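PDB 6HMJ: putative PAS/PAC sensor protein, which senses blue light through a flavin-binding light-oxygen-voltage domain and mediates RNA binding and translational regulation, with RNA contact probably made by its ANTAR domain. Local coordinates for residues Phe12-Asp18 / Arg104-Ile110; Glu138-Ala142 / Ala176-Ile180; His164-Arg170 / Phe200-Pro206; Phe24-Leu30 / Leu43-Val48. The contacts are given in a common frame with arbitrary orientation. Residues are numbered along the deposited sequence.

Contact 1 of 4, residues Phe12-Asp18 / Arg104-Ile110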
loop_
_atom_site.group_PDB
_atom_site.type_symbol
_atom_site.label_atom_id
_atom_site.label_comp_id
_atom_site.label_asym_id
_atom_site.label_seq_id
_atom_site.Cartn_x
_atom_site.Cartn_y
_atom_site.Cartn_z
ATOM N N PHE A 12 5.450 49.335 4.253
ATOM C CA PHE A 12 6.636 50.171 4.292
ATOM C C PHE A 12 6.227 51.632 4.207
ATOM O O PHE A 12 5.127 51.967 3.758
ATOM C CB PHE A 12 7.596 49.826 3.148
ATOM C CG PHE A 12 7.037 50.121 1.785
ATOM C CD1 PHE A 12 6.227 49.205 1.141
ATOM C CD2 PHE A 12 7.325 51.315 1.149
ATOM C CE1 PHE A 12 5.714 49.475 -0.111
ATOM C CE2 PHE A 12 6.813 51.589 -0.106
ATOM C CZ PHE A 12 6.009 50.670 -0.734
ATOM N N GLY A 13 7.134 52.499 4.651
ATOM C CA GLY A 13 6.933 53.927 4.539
ATOM C C GLY A 13 8.228 54.598 4.131
ATOM O O GLY A 13 9.313 54.025 4.243
ATOM N N SER A 14 8.095 55.832 3.653
ATOM C CA SER A 14 9.218 56.559 3.083
ATOM C C SER A 14 9.316 57.947 3.697
ATOM O O SER A 14 8.353 58.473 4.257
ATOM C CB SER A 14 9.080 56.680 1.557
ATOM O OG SER A 14 7.853 57.303 1.210
ATOM N N PHE A 15 10.508 58.531 3.585
ATOM C CA PHE A 15 10.706 59.925 3.949
ATOM C C PHE A 15 11.776 60.525 3.050
ATOM O O PHE A 15 12.571 59.811 2.430
ATOM C CB PHE A 15 11.097 60.095 5.427
ATOM C CG PHE A 15 12.439 59.502 5.790
ATOM C CD1 PHE A 15 13.622 60.107 5.382
ATOM C CD2 PHE A 15 12.519 58.365 6.576
ATOM C CE1 PHE A 15 14.848 59.572 5.724
ATOM C CE2 PHE A 15 13.747 57.829 6.924
ATOM C CZ PHE A 15 14.912 58.435 6.498
ATOM N N VAL A 16 11.787 61.853 2.992
ATOM C CA VAL A 16 12.822 62.604 2.296
ATOM C C VAL A 16 13.353 63.656 3.259
ATOM O O VAL A 16 12.572 64.341 3.931
ATOM C CB VAL A 16 12.302 63.259 1.003
ATOM C CG1 VAL A 16 13.444 63.936 0.255
ATOM C CG2 VAL A 16 11.625 62.225 0.119
ATOM N N LEU A 17 14.672 63.788 3.321
ATOM C CA LEU A 17 15.327 64.674 4.278
ATOM C C LEU A 17 16.223 65.622 3.498
ATOM O O LEU A 17 17.204 65.188 2.885
ATOM C CB LEU A 17 16.130 63.877 5.305
ATOM C CG LEU A 17 16.824 64.690 6.398
ATOM C CD1 LEU A 17 15.802 65.325 7.330
ATOM C CD2 LEU A 17 17.790 63.808 7.173
ATOM N N ASP A 18 15.889 66.909 3.524
ATOM C CA ASP A 18 16.698 67.911 2.843
ATOM C C ASP A 18 18.009 68.119 3.588
ATOM O O ASP A 18 18.027 68.260 4.814
ATOM C CB ASP A 18 15.927 69.225 2.729
ATOM C CG ASP A 18 14.671 69.091 1.889
ATOM O OD1 ASP A 18 14.458 68.006 1.306
ATOM O OD2 ASP A 18 13.900 70.070 1.805
ATOM N N ARG A 104 21.588 66.450 -2.207
ATOM C CA ARG A 104 20.526 67.439 -2.068
ATOM C C ARG A 104 19.563 67.003 -0.969
ATOM O O ARG A 104 19.110 67.830 -0.170
ATOM C CB ARG A 104 19.854 67.632 -3.426
ATOM C CG ARG A 104 18.949 68.839 -3.575
ATOM C CD ARG A 104 18.665 68.991 -5.064
ATOM N NE ARG A 104 17.790 70.099 -5.424
ATOM C CZ ARG A 104 17.484 70.409 -6.681
ATOM N NH1 ARG A 104 17.990 69.694 -7.679
ATOM N NH2 ARG A 104 16.689 71.436 -6.949
ATOM N N ALA A 105 19.252 65.710 -0.919
ATOM C CA ALA A 105 18.384 65.138 0.100
ATOM C C ALA A 105 18.625 63.633 0.112
ATOM O O ALA A 105 19.243 63.078 -0.800
ATOM C CB ALA A 105 16.910 65.467 -0.152
ATOM N N VAL A 106 18.129 62.977 1.157
ATOM C CA VAL A 106 18.212 61.527 1.291
ATOM C C VAL A 106 16.797 60.972 1.339
ATOM O O VAL A 106 15.977 61.414 2.152
ATOM C CB VAL A 106 19.004 61.100 2.539
ATOM C CG1 VAL A 106 18.777 59.621 2.837
ATOM C CG2 VAL A 106 20.485 61.357 2.336
ATOM N N THR A 107 16.520 60.001 0.474
ATOM C CA THR A 107 15.253 59.285 0.495
ATOM C C THR A 107 15.417 58.032 1.342
ATOM O O THR A 107 16.332 57.233 1.113
ATOM C CB THR A 107 14.805 58.912 -0.918
ATOM O OG1 THR A 107 14.811 60.075 -1.756
ATOM C CG2 THR A 107 13.404 58.326 -0.894
ATOM N N GLY A 108 14.533 57.869 2.317
ATOM C CA GLY A 108 14.538 56.710 3.188
ATOM C C GLY A 108 13.304 55.864 2.946
ATOM O O GLY A 108 12.233 56.382 2.621
ATOM N N VAL A 109 13.465 54.552 3.093
ATOM C CA VAL A 109 12.364 53.605 2.982
ATOM C C VAL A 109 12.465 52.682 4.187
ATOM O O VAL A 109 13.416 51.898 4.294
ATOM C CB VAL A 109 12.409 52.803 1.674
ATOM C CG1 VAL A 109 11.271 51.792 1.631
ATOM C CG2 VAL A 109 12.347 53.735 0.473
ATOM N N ILE A 110 11.492 52.769 5.087
ATOM C CA ILE A 110 11.445 51.932 6.279
ATOM C C ILE A 110 10.446 50.817 6.013
ATOM O O ILE A 110 9.263 51.081 5.761
ATOM C CB ILE A 110 11.055 52.746 7.522
ATOM C CG1 ILE A 110 11.986 53.955 7.661
ATOM C CG2 ILE A 110 11.112 51.868 8.767
ATOM C CD1 ILE A 110 11.686 54.835 8.849
#

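Contact 2 of 4, residues Glu138-Ala142 / Ala176-Ile180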
loop_
_atom_site.group_PDB
_atom_site.type_symbol
_atom_site.label_atom_id
_atom_site.label_comp_id
_atom_site.label_asym_id
_atom_site.label_seq_id
_atom_site.Cartn_x
_atom_site.Cartn_y
_atom_site.Cartn_z
ATOM N N GLU A 138 2.404 6.308 2.393
ATOM C CA GLU A 138 3.029 5.055 1.988
ATOM C C GLU A 138 3.024 4.044 3.126
ATOM O O GLU A 138 2.773 2.853 2.904
ATOM C CB GLU A 138 4.454 5.306 1.500
ATOM C CG GLU A 138 4.525 5.862 0.092
ATOM C CD GLU A 138 5.936 5.876 -0.454
ATOM O OE1 GLU A 138 6.864 6.200 0.315
ATOM O OE2 GLU A 138 6.119 5.551 -1.647
ATOM N N ILE A 139 3.289 4.495 4.353
ATOM C CA ILE A 139 3.187 3.598 5.499
ATOM C C ILE A 139 1.761 3.082 5.634
ATOM O O ILE A 139 1.535 1.895 5.899
ATOM C CB ILE A 139 3.658 4.309 6.780
ATOM C CG1 ILE A 139 5.161 4.593 6.690
ATOM C CG2 ILE A 139 3.324 3.462 8.007
ATOM C CD1 ILE A 139 5.744 5.298 7.906
ATOM N N ASP A 140 0.775 3.963 5.453
ATOM C CA ASP A 140 -0.619 3.538 5.521
ATOM C C ASP A 140 -0.942 2.525 4.429
ATOM O O ASP A 140 -1.668 1.554 4.670
ATOM C CB ASP A 140 -1.543 4.753 5.418
ATOM C CG ASP A 140 -1.542 5.591 6.683
ATOM O OD1 ASP A 140 -1.155 5.060 7.746
ATOM O OD2 ASP A 140 -1.930 6.777 6.616
ATOM N N GLN A 141 -0.422 2.739 3.217
ATOM C CA GLN A 141 -0.646 1.784 2.136
ATOM C C GLN A 141 0.013 0.446 2.452
ATOM O O GLN A 141 -0.603 -0.616 2.298
ATOM C CB GLN A 141 -0.116 2.346 0.817
ATOM C CG GLN A 141 -0.353 1.437 -0.380
ATOM C CD GLN A 141 0.076 2.072 -1.687
ATOM O OE1 GLN A 141 0.420 3.251 -1.731
ATOM N NE2 GLN A 141 0.063 1.290 -2.758
ATOM N N ALA A 142 1.272 0.478 2.892
ATOM C CA ALA A 142 1.962 -0.757 3.248
ATOM C C ALA A 142 1.275 -1.443 4.421
ATOM O O ALA A 142 1.176 -2.675 4.457
ATOM C CB ALA A 142 3.429 -0.472 3.571
ATOM N N ALA A 176 8.623 0.612 4.132
ATOM C CA ALA A 176 7.325 0.732 3.480
ATOM C C ALA A 176 7.477 1.002 1.990
ATOM O O ALA A 176 6.834 0.351 1.159
ATOM C CB ALA A 176 6.508 1.841 4.147
ATOM N N THR A 177 8.329 1.963 1.628
ATOM C CA THR A 177 8.552 2.250 0.216
ATOM C C THR A 177 9.154 1.050 -0.502
ATOM O O THR A 177 8.750 0.721 -1.623
ATOM C CB THR A 177 9.462 3.469 0.062
ATOM O OG1 THR A 177 8.769 4.639 0.509
ATOM C CG2 THR A 177 9.872 3.655 -1.395
ATOM N N GLY A 178 10.118 0.380 0.131
ATOM C CA GLY A 178 10.730 -0.777 -0.496
ATOM C C GLY A 178 9.748 -1.910 -0.713
ATOM O O GLY A 178 9.799 -2.600 -1.734
ATOM N N MET A 179 8.837 -2.115 0.240
ATOM C CA MET A 179 7.863 -3.193 0.114
ATOM C C MET A 179 6.879 -2.915 -1.017
ATOM O O MET A 179 6.490 -3.834 -1.749
ATOM C CB MET A 179 7.112 -3.379 1.433
ATOM C CG MET A 179 6.210 -4.598 1.461
ATOM S SD MET A 179 4.979 -4.514 2.774
ATOM C CE MET A 179 3.701 -3.575 1.940
ATOM N N ILE A 180 6.463 -1.658 -1.173
ATOM C CA ILE A 180 5.497 -1.321 -2.212
ATOM C C ILE A 180 6.142 -1.419 -3.589
ATOM O O ILE A 180 5.619 -2.078 -4.494
ATOM C CB ILE A 180 4.910 0.080 -1.957
ATOM C CG1 ILE A 180 4.198 0.111 -0.601
ATOM C CG2 ILE A 180 3.955 0.469 -3.077
ATOM C CD1 ILE A 180 3.754 1.494 -0.161
#

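Contact 3 of 4, residues His164-Arg170 / Phe200-Pro206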
loop_
_atom_site.group_PDB
_atom_site.type_symbol
_atom_site.label_atom_id
_atom_site.label_comp_id
_atom_site.label_asym_id
_atom_site.label_seq_id
_atom_site.Cartn_x
_atom_site.Cartn_y
_atom_site.Cartn_z
ATOM N N HIS A 164 10.073 -5.976 10.657
ATOM C CA HIS A 164 10.886 -6.135 9.457
ATOM C C HIS A 164 11.769 -4.921 9.206
ATOM O O HIS A 164 12.834 -5.048 8.591
ATOM C CB HIS A 164 9.984 -6.403 8.254
ATOM C CG HIS A 164 9.271 -7.718 8.324
ATOM N ND1 HIS A 164 9.901 -8.883 8.706
ATOM C CD2 HIS A 164 7.983 -8.052 8.074
ATOM C CE1 HIS A 164 9.033 -9.878 8.680
ATOM N NE2 HIS A 164 7.862 -9.401 8.300
ATOM N N SER A 165 11.347 -3.740 9.663
ATOM C CA SER A 165 12.234 -2.582 9.633
ATOM C C SER A 165 13.444 -2.811 10.528
ATOM O O SER A 165 14.580 -2.508 10.147
ATOM C CB SER A 165 11.475 -1.330 10.066
ATOM O OG SER A 165 10.378 -1.086 9.205
ATOM N N SER A 166 13.213 -3.356 11.723
ATOM C CA SER A 166 14.309 -3.674 12.630
ATOM C C SER A 166 15.234 -4.725 12.027
ATOM O O SER A 166 16.457 -4.551 12.003
ATOM C CB SER A 166 13.741 -4.154 13.966
ATOM O OG SER A 166 14.761 -4.313 14.933
ATOM N N GLN A 167 14.665 -5.829 11.536
ATOM C CA GLN A 167 15.487 -6.940 11.063
ATOM C C GLN A 167 16.346 -6.544 9.869
ATOM O O GLN A 167 17.462 -7.054 9.714
ATOM C CB GLN A 167 14.604 -8.138 10.706
ATOM C CG GLN A 167 13.880 -8.756 11.896
ATOM C CD GLN A 167 14.822 -9.113 13.034
ATOM O OE1 GLN A 167 15.109 -8.284 13.899
ATOM N NE2 GLN A 167 15.310 -10.348 13.035
ATOM N N SER A 168 15.853 -5.649 9.017
ATOM C CA SER A 168 16.610 -5.178 7.865
ATOM C C SER A 168 17.412 -3.918 8.168
ATOM O O SER A 168 18.042 -3.365 7.260
ATOM C CB SER A 168 15.670 -4.921 6.683
ATOM O OG SER A 168 14.688 -3.953 7.010
ATOM N N ASN A 169 17.418 -3.471 9.423
ATOM C CA ASN A 169 18.102 -2.244 9.826
ATOM C C ASN A 169 17.727 -1.084 8.903
ATOM O O ASN A 169 18.581 -0.385 8.351
ATOM C CB ASN A 169 19.615 -2.457 9.863
ATOM C CG ASN A 169 20.350 -1.295 10.499
ATOM O OD1 ASN A 169 19.742 -0.295 10.883
ATOM N ND2 ASN A 169 21.666 -1.427 10.629
ATOM N N ARG A 170 16.421 -0.880 8.749
ATOM C CA ARG A 170 15.871 0.200 7.948
ATOM C C ARG A 170 14.899 1.008 8.795
ATOM O O ARG A 170 14.347 0.518 9.785
ATOM C CB ARG A 170 15.139 -0.334 6.708
ATOM C CG ARG A 170 16.030 -1.004 5.686
ATOM C CD ARG A 170 15.204 -1.716 4.617
ATOM N NE ARG A 170 16.042 -2.254 3.546
ATOM C CZ ARG A 170 16.035 -1.832 2.282
ATOM N NH1 ARG A 170 15.219 -0.861 1.887
ATOM N NH2 ARG A 170 16.846 -2.398 1.401
ATOM N N PHE A 200 10.343 -9.016 1.434
ATOM C CA PHE A 200 10.970 -8.697 2.711
ATOM C C PHE A 200 12.394 -9.241 2.778
ATOM O O PHE A 200 13.304 -8.552 3.253
ATOM C CB PHE A 200 10.128 -9.250 3.861
ATOM C CG PHE A 200 8.863 -8.473 4.122
ATOM C CD1 PHE A 200 8.871 -7.085 4.138
ATOM C CD2 PHE A 200 7.663 -9.131 4.344
ATOM C CE1 PHE A 200 7.714 -6.373 4.377
ATOM C CE2 PHE A 200 6.500 -8.423 4.582
ATOM C CZ PHE A 200 6.526 -7.043 4.598
ATOM N N THR A 201 12.609 -10.472 2.308
ATOM C CA THR A 201 13.948 -11.052 2.371
ATOM C C THR A 201 14.885 -10.389 1.368
ATOM O O THR A 201 16.076 -10.218 1.648
ATOM C CB THR A 201 13.886 -12.558 2.136
ATOM O OG1 THR A 201 13.366 -12.815 0.829
ATOM C CG2 THR A 201 12.996 -13.219 3.179
ATOM N N ASP A 202 14.372 -10.021 0.190
ATOM C CA ASP A 202 15.190 -9.285 -0.767
ATOM C C ASP A 202 15.670 -7.955 -0.202
ATOM O O ASP A 202 16.682 -7.424 -0.669
ATOM C CB ASP A 202 14.411 -9.033 -2.060
ATOM C CG ASP A 202 14.279 -10.272 -2.920
ATOM O OD1 ASP A 202 14.938 -11.293 -2.623
ATOM O OD2 ASP A 202 13.514 -10.217 -3.905
ATOM N N MET A 203 14.963 -7.405 0.784
ATOM C CA MET A 203 15.335 -6.147 1.413
ATOM C C MET A 203 16.232 -6.331 2.631
ATOM O O MET A 203 16.559 -5.342 3.294
ATOM C CB MET A 203 14.079 -5.371 1.820
ATOM C CG MET A 203 13.336 -4.749 0.654
ATOM S SD MET A 203 12.062 -3.597 1.193
ATOM C CE MET A 203 11.001 -4.681 2.141
ATOM N N GLY A 204 16.628 -7.562 2.945
ATOM C CA GLY A 204 17.542 -7.829 4.036
ATOM C C GLY A 204 16.930 -8.545 5.218
ATOM O O GLY A 204 17.674 -8.979 6.106
ATOM N N CYS A 205 15.609 -8.692 5.266
ATOM C CA CYS A 205 15.005 -9.460 6.342
ATOM C C CYS A 205 15.466 -10.914 6.252
ATOM O O CYS A 205 15.683 -11.439 5.155
ATOM C CB CYS A 205 13.483 -9.383 6.270
ATOM S SG CYS A 205 12.817 -7.706 6.371
ATOM N N PRO A 206 15.635 -11.589 7.386
ATOM C CA PRO A 206 16.120 -12.973 7.340
ATOM C C PRO A 206 15.115 -13.894 6.669
ATOM O O PRO A 206 13.907 -13.643 6.662
ATOM C CB PRO A 206 16.321 -13.339 8.815
ATOM C CG PRO A 206 15.485 -12.374 9.584
ATOM C CD PRO A 206 15.355 -11.132 8.760
#

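Contact 4 of 4, residues Phe24-Leu30 / Leu43-Val48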
loop_
_atom_site.group_PDB
_atom_site.type_symbol
_atom_site.label_atom_id
_atom_site.label_comp_id
_atom_site.label_asym_id
_atom_site.label_seq_id
_atom_site.Cartn_x
_atom_site.Cartn_y
_atom_site.Cartn_z
ATOM N N PHE A 24 12.268 67.359 6.966
ATOM C CA PHE A 24 11.914 65.946 6.914
ATOM C C PHE A 24 10.454 65.831 6.506
ATOM O O PHE A 24 9.575 66.394 7.169
ATOM C CB PHE A 24 12.156 65.278 8.269
ATOM C CG PHE A 24 11.685 63.857 8.340
ATOM C CD1 PHE A 24 12.570 62.811 8.163
ATOM C CD2 PHE A 24 10.361 63.567 8.604
ATOM C CE1 PHE A 24 12.138 61.504 8.238
ATOM C CE2 PHE A 24 9.922 62.266 8.674
ATOM C CZ PHE A 24 10.811 61.231 8.492
ATOM N N VAL A 25 10.199 65.112 5.416
ATOM C CA VAL A 25 8.851 64.899 4.897
ATOM C C VAL A 25 8.580 63.403 4.938
ATOM O O VAL A 25 9.152 62.639 4.148
ATOM C CB VAL A 25 8.687 65.447 3.474
ATOM C CG1 VAL A 25 7.225 65.403 3.053
ATOM C CG2 VAL A 25 9.230 66.863 3.381
ATOM N N GLY A 26 7.705 62.984 5.847
ATOM C CA GLY A 26 7.327 61.587 5.978
ATOM C C GLY A 26 5.965 61.323 5.358
ATOM O O GLY A 26 5.044 62.129 5.489
ATOM N N SER A 27 5.855 60.184 4.680
ATOM C CA SER A 27 4.627 59.829 3.994
ATOM C C SER A 27 3.551 59.411 4.992
ATOM O O SER A 27 3.832 59.039 6.135
ATOM C CB SER A 27 4.874 58.689 3.008
ATOM O OG SER A 27 5.032 57.455 3.691
ATOM N N ASP A 28 2.297 59.480 4.537
ATOM C CA ASP A 28 1.201 58.935 5.327
ATOM C C ASP A 28 1.471 57.480 5.685
ATOM O O ASP A 28 1.164 57.031 6.796
ATOM C CB ASP A 28 -0.123 59.054 4.569
ATOM C CG ASP A 28 -0.488 60.490 4.257
ATOM O OD1 ASP A 28 0.315 61.391 4.582
ATOM O OD2 ASP A 28 -1.619 60.722 3.776
ATOM N N GLU A 29 2.046 56.725 4.748
ATOM C CA GLU A 29 2.330 55.318 4.998
ATOM C C GLU A 29 3.393 55.140 6.072
ATOM O O GLU A 29 3.351 54.160 6.825
ATOM C CB GLU A 29 2.751 54.646 3.694
ATOM C CG GLU A 29 1.655 54.659 2.631
ATOM C CD GLU A 29 1.741 55.853 1.693
ATOM O OE1 GLU A 29 2.847 56.410 1.522
ATOM O OE2 GLU A 29 0.698 56.226 1.117
ATOM N N LEU A 30 4.353 56.064 6.161
ATOM C CA LEU A 30 5.346 55.985 7.228
ATOM C C LEU A 30 4.690 56.165 8.591
ATOM O O LEU A 30 5.013 55.449 9.544
ATOM C CB LEU A 30 6.443 57.026 7.011
ATOM C CG LEU A 30 7.492 57.165 8.119
ATOM C CD1 LEU A 30 8.009 55.812 8.584
ATOM C CD2 LEU A 30 8.651 58.029 7.644
ATOM N N LEU A 43 5.768 63.992 11.639
ATOM C CA LEU A 43 6.816 63.008 11.384
ATOM C C LEU A 43 8.146 63.743 11.267
ATOM O O LEU A 43 8.348 64.536 10.341
ATOM C CB LEU A 43 6.530 62.194 10.125
ATOM C CG LEU A 43 5.338 61.239 10.142
ATOM C CD1 LEU A 43 5.207 60.552 8.791
ATOM C CD2 LEU A 43 5.493 60.206 11.250
ATOM N N THR A 44 9.013 63.522 12.242
ATOM C CA THR A 44 10.351 64.084 12.316
ATOM C C THR A 44 11.343 62.949 12.514
ATOM O O THR A 44 10.956 61.836 12.891
ATOM C CB THR A 44 10.481 65.095 13.464
ATOM O OG1 THR A 44 10.396 64.406 14.715
ATOM C CG2 THR A 44 9.375 66.138 13.381
ATOM N N PRO A 45 12.628 63.182 12.232
ATOM C CA PRO A 45 13.623 62.138 12.525
ATOM C C PRO A 45 13.609 61.689 13.977
ATOM O O PRO A 45 13.719 60.486 14.250
ATOM C CB PRO A 45 14.951 62.815 12.155
ATOM C CG PRO A 45 14.581 63.828 11.131
ATOM C CD PRO A 45 13.228 64.338 11.540
ATOM N N ALA A 46 13.471 62.624 14.920
ATOM C CA ALA A 46 13.376 62.251 16.328
ATOM C C ALA A 46 12.213 61.301 16.584
ATOM O O ALA A 46 12.272 60.484 17.511
ATOM C CB ALA A 46 13.235 63.505 17.192
ATOM N N VAL A 47 11.155 61.383 15.774
ATOM C CA VAL A 47 10.014 60.488 15.948
ATOM C C VAL A 47 10.348 59.088 15.453
ATOM O O VAL A 47 9.994 58.089 16.091
ATOM C CB VAL A 47 8.775 61.054 15.227
ATOM C CG1 VAL A 47 7.631 60.056 15.271
ATOM C CG2 VAL A 47 8.342 62.365 15.860
ATOM N N VAL A 48 11.018 58.989 14.304
ATOM C CA VAL A 48 11.439 57.686 13.796
ATOM C C VAL A 48 12.309 56.968 14.819
ATOM O O VAL A 48 12.031 55.826 15.204
ATOM C CB VAL A 48 12.168 57.843 12.449
ATOM C CG1 VAL A 48 12.806 56.521 12.029
ATOM C CG2 VAL A 48 11.205 58.325 11.379
#

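Contact 1 of 4, residues Phe12-Asp18 / Arg104-Ile110
The ring of Phe15 lies over Gly108, in the antiparallel sheet of the N-terminal PAS domain, where strands 11-18 and 105-112, its first and last along the chain, pair inside the sheet (order 2-1-5-4-3). Gly108 CA sits 3.8 Å from the centroid of the Phe15 ring, a CH-pi contact over its face. A CB at Gly108 would collide with that ring, so glycine makes room for it. At the ring edge, Phe15 CE2 is 4.1 Å from Ile110 CD1. Leu17 and Val106 share this face, which helix 54-70 packs against through Trp60, Leu64, Cys67 and Leu68. The other face carries Ser14, Val16, Thr107 and Val109. There Val16 CG1 is 3.8 Å from Ala105 CB, and Thr95 of the second subunit packs on Thr107 and Val109. The backbones are joined by three hydrogen-bonded pairs: Gly13 with Ile110, Phe15 with Gly108, and Leu17 with Val106. CA-H...O contacts flank them. The shortest bond runs from Ile110 N to Gly13 O, 2.7 Å.

Contact 2 of 4, residues Glu138-Ala142 / Ala176-Ile180
Two helices of the ANTAR domain, a small helical domain generally associated with RNA binding, cross here. Segment 138-142 belongs to the long helix 114-149 and segment 176-180 to helix 172-185. Their local axes come within 9.0 Å at an angle of 53°. Alanines make part of this interface: Ala142 CB lies 3.9 Å from Ala176 CB, and neither side chain is large enough to hold the backbones far apart. The apolar contacts spread from this pair. Ala142 CB is 3.5 Å from Met179 CE and 4.2 Å from Ile180 CD1. Ile139 CG1 meets Ala176 CB at 4.0 Å, although its CA-to-CB bond points away. Met179 also touches Leu196 and Phe200, so it links the crossing to helix 192-202.

Contacts between apolar and polar groups follow. Ile180 CD1 rests 3.5 Å from Glu138 O, a carbonyl already used by Ala142 N within its own helix. Gln141 NE2 lies 4.0 Å from Ile180 CG2. The one close polar approach between the segments is Glu138 OE1 to Thr177 OG1, 2.5 Å.

Contact 3 of 4, residues His164-Arg170 / Phe200-Pro206
Phe200 begins the segment by stacking on His164. The ring centroids are 4.3 Å apart and the planes lie at 27°, so the two rings meet face to face. His164 NE2 is hydrogen-bonded to Gln359, which ties this stack to the C-terminal helix 351-372. Helix 192-202 then ends. Met203 O accepts a weak hydrogen bond from Arg170 NE at 3.1 Å, and Met203 CB lies over one face of the guanidinium. Gly204 has positive phi and closes a Schellman motif. Its backbone angles call for glycine, and its CA is 4.7 Å from Ser168 CA, the closest pair of CA atoms between the segments. Cys205 SG reaches back to helix 154-167, 3.5 Å from His164 O and 4.0 Å from Ser168 CB. Ser168 OG donates to His164 O at 2.7 Å. Pro206 closes the segment, with its CD 3.6 Å from Gln167 CB.

Asn169 ends the other helix with a Schellman motif of its own. The contact therefore joins two helix C-termini in the ANTAR region. With one weak arginine-carbonyl bond as the polar link across the segments, this joint depends mainly on packing of His164, Phe200 and Cys205.

Contact 4 of 4, residues Phe24-Leu30 / Leu43-Val48
The ring of Phe24 is one of two bumps. It projects from the short strand 24-26 and fits against the turn that starts helix 45-50, in the N-terminal PAS domain. Thr44 C and Pro45 N lie over one face of the ring. Phe24 CB meets Pro45 CD at 3.6 Å, Phe24 CE2 meets Leu43 CB at 3.7 Å, and Phe24 CZ reaches Val48 CG2 at 4.1 Å.

Leu43 is the bump from the other side. Its CD1 enters the hollow left by Gly26, 3.6 Å from Gly26 C. A CB on Gly26 would clash with this methyl. The same Leu43 CD1 touches Ser27 O at 3.4 Å and Leu30 CB at 4.1 Å. The fit is thus largely apolar side chains against each other and against backbone.

Both helix starts are capped locally. Ser27 OG accepts from Leu30 N at 2.9 Å, and Thr44 OG1 accepts from Val47 N at 3.3 Å.

Phe24 meets the ring of Phe15 and touches Leu17 on strand 11-18. Leu43 also packs on Ala31 and Leu34 of helix 28-34. Leu30 of that helix and Val48 of helix 45-50 touch Ile110, so both helices lie against strand 105-112.

Overall arrangement
The contacts form two groups. Contacts 1 and 4 lie in the N-terminal PAS domain, with centres 9 Å apart. Contact 4 is nested within the chain loop closed by contact 1, and strands 11-18 and 24-26 are neighbours in one sheet. Contacts 2 and 3 lie in the ANTAR region, with centres 14 Å apart. Their segments alternate along the chain, and Met179 meets Phe200 where they touch. The groups are far apart: the centres of contacts 1 and 2 are 59 Å from each other. Helix 114-149 follows strand 105-112 and leads from the PAS sheet into the ANTAR helices. Contacts 1, 2 and 4 reach the second subunit and contact 3 does not, consistent with an elongated dimer.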